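Long-range contact in adhesion and penetration protein autotransporter (Haemophilus influenzae, PDB 3SYJ), which promotes bacterial aggregation and adherence to host cells through its secreted passenger domain, and is probably also a serine protease: residues Ser642-Ser647 and Ser697-Gln702. Residues are numbered along the deposited sequence; the frame is centred on the assembly and turned at random.
Sequences SRNVSS and SIPKTQ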
loop_
_atom_site.group_PDB
_atom_site.type_symbol
_atom_site.label_atom_id
_atom_site.label_comp_id
_atom_site.label_asym_id
_atom_site.label_seq_id
_atom_site.Cartn_x
_atom_site.Cartn_y
_atom_site.Cartn_z
ATOM N N SER A 642 12.593 17.393 23.652
ATOM C CA SER A 642 12.384 17.283 25.092
ATOM C C SER A 642 10.952 17.690 25.428
ATOM O O SER A 642 10.087 17.710 24.552
ATOM C CB SER A 642 13.299 18.268 25.837
ATOM O OG SER A 642 13.338 17.997 27.229
ATOM N N ARG A 643 10.704 18.009 26.696
ATOM C CA ARG A 643 9.352 18.104 27.245
ATOM C C ARG A 643 8.609 19.319 26.722
ATOM O O ARG A 643 9.221 20.315 26.343
ATOM C CB ARG A 643 9.380 18.134 28.776
ATOM C CG ARG A 643 10.287 19.208 29.383
ATOM C CD ARG A 643 10.047 19.349 30.888
ATOM N NE ARG A 643 8.701 19.845 31.164
ATOM C CZ ARG A 643 8.246 20.159 32.373
ATOM N NH1 ARG A 643 9.031 20.031 33.440
ATOM N NH2 ARG A 643 7.000 20.598 32.517
ATOM N N ASN A 644 7.283 19.224 26.718
ATOM C CA ASN A 644 6.413 20.294 26.244
ATOM C C ASN A 644 6.661 20.704 24.791
ATOM O O ASN A 644 6.645 21.888 24.442
ATOM C CB ASN A 644 6.443 21.494 27.195
ATOM C CG ASN A 644 5.968 21.131 28.598
ATOM O OD1 ASN A 644 6.783 20.865 29.482
ATOM N ND2 ASN A 644 4.644 21.092 28.799
ATOM N N VAL A 645 6.888 19.706 23.949
ATOM C CA VAL A 645 6.843 19.900 22.513
ATOM C C VAL A 645 5.582 19.198 22.034
ATOM O O VAL A 645 5.482 17.970 22.090
ATOM C CB VAL A 645 8.067 19.298 21.799
ATOM C CG1 VAL A 645 7.935 19.475 20.296
ATOM C CG2 VAL A 645 9.363 19.934 22.313
ATOM N N SER A 646 4.606 19.986 21.594
ATOM C CA SER A 646 3.332 19.435 21.163
ATOM C C SER A 646 3.530 18.567 19.940
ATOM O O SER A 646 2.962 17.482 19.831
ATOM C CB SER A 646 2.344 20.554 20.845
ATOM O OG SER A 646 1.916 21.191 22.029
ATOM N N SER A 647 4.337 19.060 19.012
ATOM C CA SER A 647 4.560 18.349 17.766
ATOM C C SER A 647 5.844 18.814 17.117
ATOM O O SER A 647 6.236 19.975 17.250
ATOM C CB SER A 647 3.396 18.583 16.801
ATOM O OG SER A 647 3.264 19.958 16.487
ATOM N N SER A 697 0.901 17.184 32.907
ATOM C CA SER A 697 0.911 18.456 32.197
ATOM C C SER A 697 1.727 18.374 30.907
ATOM O O SER A 697 1.622 19.234 30.042
ATOM C CB SER A 697 1.463 19.567 33.086
ATOM O OG SER A 697 2.878 19.584 33.028
ATOM N N ILE A 698 2.536 17.334 30.777
ATOM C CA ILE A 698 3.368 17.188 29.593
ATOM C C ILE A 698 2.664 16.434 28.458
ATOM O O ILE A 698 2.235 15.292 28.632
ATOM C CB ILE A 698 4.696 16.504 29.943
ATOM C CG1 ILE A 698 5.419 17.303 31.031
ATOM C CG2 ILE A 698 5.549 16.346 28.692
ATOM C CD1 ILE A 698 6.698 16.678 31.531
ATOM N N PRO A 699 2.543 17.077 27.283
ATOM C CA PRO A 699 1.899 16.474 26.111
ATOM C C PRO A 699 2.743 15.357 25.509
ATOM O O PRO A 699 3.968 15.388 25.634
ATOM C CB PRO A 699 1.826 17.645 25.122
ATOM C CG PRO A 699 2.961 18.520 25.533
ATOM C CD PRO A 699 2.884 18.487 27.025
ATOM N N LYS A 700 2.090 14.383 24.883
ATOM C CA LYS A 700 2.791 13.353 24.131
ATOM C C LYS A 700 3.173 13.920 22.767
ATOM O O LYS A 700 2.310 14.204 21.938
ATOM C CB LYS A 700 1.908 12.120 23.942
ATOM C CG LYS A 700 1.656 11.328 25.210
ATOM C CD LYS A 700 0.909 10.038 24.922
ATOM C CE LYS A 700 0.404 9.392 26.213
ATOM N NZ LYS A 700 -0.413 8.172 25.931
ATOM N N THR A 701 4.467 14.074 22.533
ATOM C CA THR A 701 4.944 14.696 21.308
ATOM C C THR A 701 4.506 13.941 20.054
ATOM O O THR A 701 4.772 12.748 19.911
ATOM C CB THR A 701 6.466 14.774 21.308
ATOM O OG1 THR A 701 6.898 15.455 22.494
ATOM C CG2 THR A 701 6.953 15.509 20.074
ATOM N N GLN A 702 3.831 14.637 19.149
ATOM C CA GLN A 702 3.496 14.054 17.858
ATOM C C GLN A 702 4.650 14.300 16.909
ATOM O O GLN A 702 4.862 15.431 16.462
ATOM C CB GLN A 702 2.222 14.675 17.277
ATOM C CG GLN A 702 1.027 14.613 18.188
ATOM C CD GLN A 702 0.684 13.196 18.615
ATOM O OE1 GLN A 702 0.448 12.317 17.782
ATOM N NE2 GLN A 702 0.639 12.973 19.921
HETATM O O HOH W 1 9.327 15.077 23.416
HETATM O O HOH W 2 4.024 21.632 31.680
HETATM O O HOH W 3 6.326 16.862 25.455
HETATM O O HOH W 4 0.525 16.722 21.649
#
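Thr-701 OG1 is gripped from several sides: it donates to Val-645 O at 2.9 Å, in the plane of that carbonyl, and accepts a hydrogen bond from a water at 2.6 Å that also donates to Ser-642 O. A second water, bound weakly to OG1, joins Val-645 N to Pro-699 O. A chi1 of -55° sets OG1 beside its own backbone N, turned to Val-645 O; CG2 lies 4.1 Å from Val-645 CG1. One residue on, Gln-702 N gives Ser-646 O a nearly straight bond of 3.1 Å (179°), opening the parallel pairing of strands 645-654 and 701-709.

At the other end, Arg-643 NE donates to Asn-644 OD1 at 2.7 Å, in the guanidinium plane. Ile-698 crosses the arginine at about a right angle and sets CD1 over one guanidinium face, 3.8 Å from NE. The CD carbon of Pro-699 meets Asn-644 ND2 at 3.6 Å; a water links ND2 to Ser-697 OG, which also bonds Val-694 O. Arg-643 also makes a salt bridge to Asp-619 and a cation-pi contact with Trp-622.

Before these beta-solenoid strands pair directly, Thr-701 and waters bridge their backbones, giving Val-645 N, Val-645 O and Pro-699 O partners.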